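Local coordinates for cytolethal distending toxin protein C (Haemophilus ducreyi, PDB 1SR4) that forms a lectin-like subunit of a bacterial genotoxin, assembling with its DNase I-like partner, and probably binds carbohydrate, at residues Thr44-Lys52 / Thr64-Gly72. Residues are numbered along the deposited sequence; the frame is centred on the assembly and turned at random.
Sequences THWELIDYK and TLVQFKVVG
E47 and K69 face each other as a hydrogen-bonded pair of two antiparallel strands, and their side chains run side by side on a partly exposed face. The salt bridge joins E47 OE1 to K69 NZ at 3.0 Å, the ammonium lying above the carboxylate plane. K69 holds CG anti to its backbone N (chi1 180°), runs extended to CE and bends only at chi4; this turns NZ to the carboxylate and to its own neighbour's carbonyl, V70 O, at 2.8 Å. A73 O also accepts from NZ, so the charge is firmly placed. The other carboxylate oxygen, E47 OE2, takes a bond from a water that also accepts from G72 N. Long, flexible charged chains suit this border with solvent.

On the same face I49 lies against Q67: chi1 63° sets CG1 between the backbone N and the carbonyl carbon, 3.8 Å from Q67 CB. NE2 of buried Q67 is held by T93 OG1 and C87 O, outside the strand pair; an amide suits a buried place that offers such acceptors.

On the opposite face the paired L48 and F68 are apolar, as suits their burial. L48 CD1 touches F68 CE1 at 3.6 Å, the two chains pointing the same way, and also meets V66 CG2. W46 crosses F68 at about a right angle, its CE3 3.8 Å from F68 CB; the broad indole gives apolar contact while V31 O satisfies its one N-H. Beyond the paired region, Y51 N reaches L65 O at 2.9 Å, and Y51 CB packs on L65 CB.

Both strands belong to the beta-trefoil domain of the ricin-like lectin type. Strand 19-24 flanks 46-50 and strand 95-99 flanks 64-69, with F68 packed on L22, F95 and L97; at the end of strand 46-50, OG of S21 and the backbone N of N19, both of the protein B chain, bind the D50 carboxylate.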
loop_
_atom_site.group_PDB
_atom_site.type_symbol
_atom_site.label_atom_id
_atom_site.label_comp_id
_atom_site.label_asym_id
_atom_site.label_seq_id
_atom_site.Cartn_x
_atom_site.Cartn_y
_atom_site.Cartn_z
ATOM N N THR C 44 -3.807 21.039 -8.293
ATOM C CA THR C 44 -4.214 19.643 -8.480
ATOM C C THR C 44 -4.038 18.814 -7.210
ATOM O O THR C 44 -4.328 17.606 -7.204
ATOM C CB THR C 44 -3.406 18.939 -9.595
ATOM O OG1 THR C 44 -2.028 18.866 -9.204
ATOM C CG2 THR C 44 -3.519 19.696 -10.922
ATOM N N HIS C 45 -3.574 19.464 -6.138
ATOM C CA HIS C 45 -3.340 18.793 -4.854
ATOM C C HIS C 45 -4.469 18.962 -3.845
ATOM O O HIS C 45 -5.118 20.012 -3.787
ATOM C CB HIS C 45 -2.068 19.326 -4.170
ATOM C CG HIS C 45 -0.793 18.978 -4.871
ATOM N ND1 HIS C 45 0.410 18.883 -4.206
ATOM C CD2 HIS C 45 -0.523 18.733 -6.175
ATOM C CE1 HIS C 45 1.369 18.598 -5.070
ATOM N NE2 HIS C 45 0.831 18.502 -6.272
ATOM N N TRP C 46 -4.662 17.919 -3.041
ATOM C CA TRP C 46 -5.646 17.889 -1.966
ATOM C C TRP C 46 -5.032 17.132 -0.810
ATOM O O TRP C 46 -4.183 16.248 -1.012
ATOM C CB TRP C 46 -6.914 17.134 -2.366
ATOM C CG TRP C 46 -7.597 17.687 -3.566
ATOM C CD1 TRP C 46 -7.441 17.285 -4.859
ATOM C CD2 TRP C 46 -8.561 18.742 -3.583
ATOM N NE1 TRP C 46 -8.259 18.028 -5.683
ATOM C CE2 TRP C 46 -8.957 18.927 -4.920
ATOM C CE3 TRP C 46 -9.134 19.545 -2.591
ATOM C CZ2 TRP C 46 -9.902 19.889 -5.298
ATOM C CZ3 TRP C 46 -10.069 20.489 -2.958
ATOM C CH2 TRP C 46 -10.448 20.655 -4.304
ATOM N N GLU C 47 -5.458 17.486 0.396
ATOM C CA GLU C 47 -5.030 16.794 1.598
ATOM C C GLU C 47 -6.222 15.910 1.930
ATOM O O GLU C 47 -7.371 16.376 1.941
ATOM C CB GLU C 47 -4.776 17.780 2.739
ATOM C CG GLU C 47 -3.642 18.750 2.419
ATOM C CD GLU C 47 -3.462 19.813 3.483
ATOM O OE1 GLU C 47 -4.431 20.079 4.232
ATOM O OE2 GLU C 47 -2.356 20.391 3.552
ATOM N N LEU C 48 -5.958 14.635 2.189
ATOM C CA LEU C 48 -7.034 13.717 2.488
ATOM C C LEU C 48 -7.230 13.662 3.991
ATOM O O LEU C 48 -6.340 13.231 4.698
ATOM C CB LEU C 48 -6.696 12.322 1.942
ATOM C CG LEU C 48 -7.790 11.254 2.088
ATOM C CD1 LEU C 48 -8.963 11.612 1.167
ATOM C CD2 LEU C 48 -7.234 9.864 1.713
ATOM N N ILE C 49 -8.386 14.097 4.485
ATOM C CA ILE C 49 -8.622 14.057 5.923
ATOM C C ILE C 49 -9.895 13.276 6.239
ATOM O O ILE C 49 -10.879 13.360 5.510
ATOM C CB ILE C 49 -8.705 15.491 6.518
ATOM C CG1 ILE C 49 -9.891 16.244 5.933
ATOM C CG2 ILE C 49 -7.426 16.274 6.207
ATOM C CD1 ILE C 49 -11.160 16.053 6.732
ATOM N N ASP C 50 -9.878 12.502 7.317
ATOM C CA ASP C 50 -11.051 11.709 7.672
ATOM C C ASP C 50 -12.066 12.523 8.449
ATOM O O ASP C 50 -11.700 13.263 9.353
ATOM C CB ASP C 50 -10.650 10.491 8.511
ATOM C CG ASP C 50 -9.790 9.511 7.737
ATOM O OD1 ASP C 50 -9.587 9.731 6.526
ATOM O OD2 ASP C 50 -9.321 8.523 8.333
ATOM N N TYR C 51 -13.340 12.373 8.104
ATOM C CA TYR C 51 -14.395 13.084 8.809
ATOM C C TYR C 51 -14.806 12.270 10.039
ATOM O O TYR C 51 -15.125 11.085 9.932
ATOM C CB TYR C 51 -15.600 13.296 7.904
ATOM C CG TYR C 51 -16.636 14.155 8.563
ATOM C CD1 TYR C 51 -16.333 15.459 8.952
ATOM C CD2 TYR C 51 -17.895 13.659 8.844
ATOM C CE1 TYR C 51 -17.270 16.250 9.611
ATOM C CE2 TYR C 51 -18.839 14.440 9.509
ATOM C CZ TYR C 51 -18.520 15.733 9.887
ATOM O OH TYR C 51 -19.461 16.510 10.534
ATOM N N LYS C 52 -14.809 12.913 11.202
ATOM C CA LYS C 52 -15.119 12.228 12.449
ATOM C C LYS C 52 -16.541 12.379 12.984
ATOM O O LYS C 52 -16.899 11.724 13.965
ATOM C CB LYS C 52 -14.132 12.673 13.531
ATOM C CG LYS C 52 -12.671 12.695 13.079
ATOM C CD LYS C 52 -12.220 11.349 12.517
ATOM C CE LYS C 52 -12.192 10.257 13.581
ATOM N NZ LYS C 52 -11.139 10.485 14.604
ATOM N N THR C 64 -15.738 5.050 3.907
ATOM C CA THR C 64 -14.986 5.907 4.827
ATOM C C THR C 64 -15.275 7.376 4.536
ATOM O O THR C 64 -15.043 7.851 3.428
ATOM C CB THR C 64 -13.467 5.682 4.672
ATOM O OG1 THR C 64 -13.162 4.310 4.951
ATOM C CG2 THR C 64 -12.683 6.609 5.613
ATOM N N LEU C 65 -15.760 8.101 5.534
ATOM C CA LEU C 65 -16.090 9.509 5.336
ATOM C C LEU C 65 -14.836 10.370 5.343
ATOM O O LEU C 65 -13.992 10.243 6.228
ATOM C CB LEU C 65 -17.084 9.971 6.418
ATOM C CG LEU C 65 -18.387 9.155 6.452
ATOM C CD1 LEU C 65 -19.356 9.797 7.438
ATOM C CD2 LEU C 65 -19.030 9.095 5.063
ATOM N N VAL C 66 -14.710 11.231 4.336
ATOM C CA VAL C 66 -13.550 12.106 4.216
ATOM C C VAL C 66 -13.909 13.467 3.635
ATOM O O VAL C 66 -15.052 13.740 3.271
ATOM C CB VAL C 66 -12.455 11.509 3.266
ATOM C CG1 VAL C 66 -12.058 10.094 3.709
ATOM C CG2 VAL C 66 -12.967 11.502 1.817
ATOM N N GLN C 67 -12.900 14.323 3.572
ATOM C CA GLN C 67 -13.033 15.626 2.952
ATOM C C GLN C 67 -11.744 15.762 2.154
ATOM O O GLN C 67 -10.726 15.182 2.518
ATOM C CB GLN C 67 -13.115 16.746 3.992
ATOM C CG GLN C 67 -14.395 16.759 4.820
ATOM C CD GLN C 67 -14.365 17.857 5.868
ATOM O OE1 GLN C 67 -13.463 17.895 6.699
ATOM N NE2 GLN C 67 -15.345 18.761 5.826
ATOM N N PHE C 68 -11.797 16.505 1.057
ATOM C CA PHE C 68 -10.617 16.748 0.246
ATOM C C PHE C 68 -10.327 18.225 0.516
ATOM O O PHE C 68 -11.072 19.103 0.080
ATOM C CB PHE C 68 -10.931 16.493 -1.228
ATOM C CG PHE C 68 -11.400 15.084 -1.502
ATOM C CD1 PHE C 68 -10.524 14.011 -1.391
ATOM C CD2 PHE C 68 -12.737 14.826 -1.799
ATOM C CE1 PHE C 68 -10.976 12.694 -1.568
ATOM C CE2 PHE C 68 -13.192 13.516 -1.975
ATOM C CZ PHE C 68 -12.311 12.454 -1.858
ATOM N N LYS C 69 -9.246 18.483 1.246
ATOM C CA LYS C 69 -8.865 19.838 1.637
ATOM C C LYS C 69 -7.762 20.474 0.803
ATOM O O LYS C 69 -6.792 19.824 0.411
ATOM C CB LYS C 69 -8.445 19.827 3.113
ATOM C CG LYS C 69 -8.008 21.174 3.683
ATOM C CD LYS C 69 -7.431 20.990 5.087
ATOM C CE LYS C 69 -6.755 22.268 5.602
ATOM N NZ LYS C 69 -5.699 22.743 4.657
ATOM N N VAL C 70 -7.926 21.764 0.552
ATOM C CA VAL C 70 -6.970 22.551 -0.208
ATOM C C VAL C 70 -5.725 22.743 0.646
ATOM O O VAL C 70 -5.812 22.946 1.859
ATOM C CB VAL C 70 -7.548 23.956 -0.554
ATOM C CG1 VAL C 70 -6.483 24.825 -1.218
ATOM C CG2 VAL C 70 -8.757 23.806 -1.484
ATOM N N VAL C 71 -4.566 22.678 0.016
ATOM C CA VAL C 71 -3.329 22.877 0.749
ATOM C C VAL C 71 -3.239 24.335 1.217
ATOM O O VAL C 71 -3.401 25.254 0.419
ATOM C CB VAL C 71 -2.105 22.584 -0.145
ATOM C CG1 VAL C 71 -0.815 22.937 0.593
ATOM C CG2 VAL C 71 -2.102 21.099 -0.554
ATOM N N GLY C 72 -2.991 24.536 2.506
ATOM C CA GLY C 72 -2.850 25.886 3.038
ATOM C C GLY C 72 -4.114 26.721 3.249
ATOM O O GLY C 72 -4.015 27.918 3.545
HETATM O O HOH W 1 -4.296 22.364 -2.923
HETATM O O HOH W 2 -2.293 22.669 4.635
HETATM O O HOH W 3 -13.949 8.870 8.530
#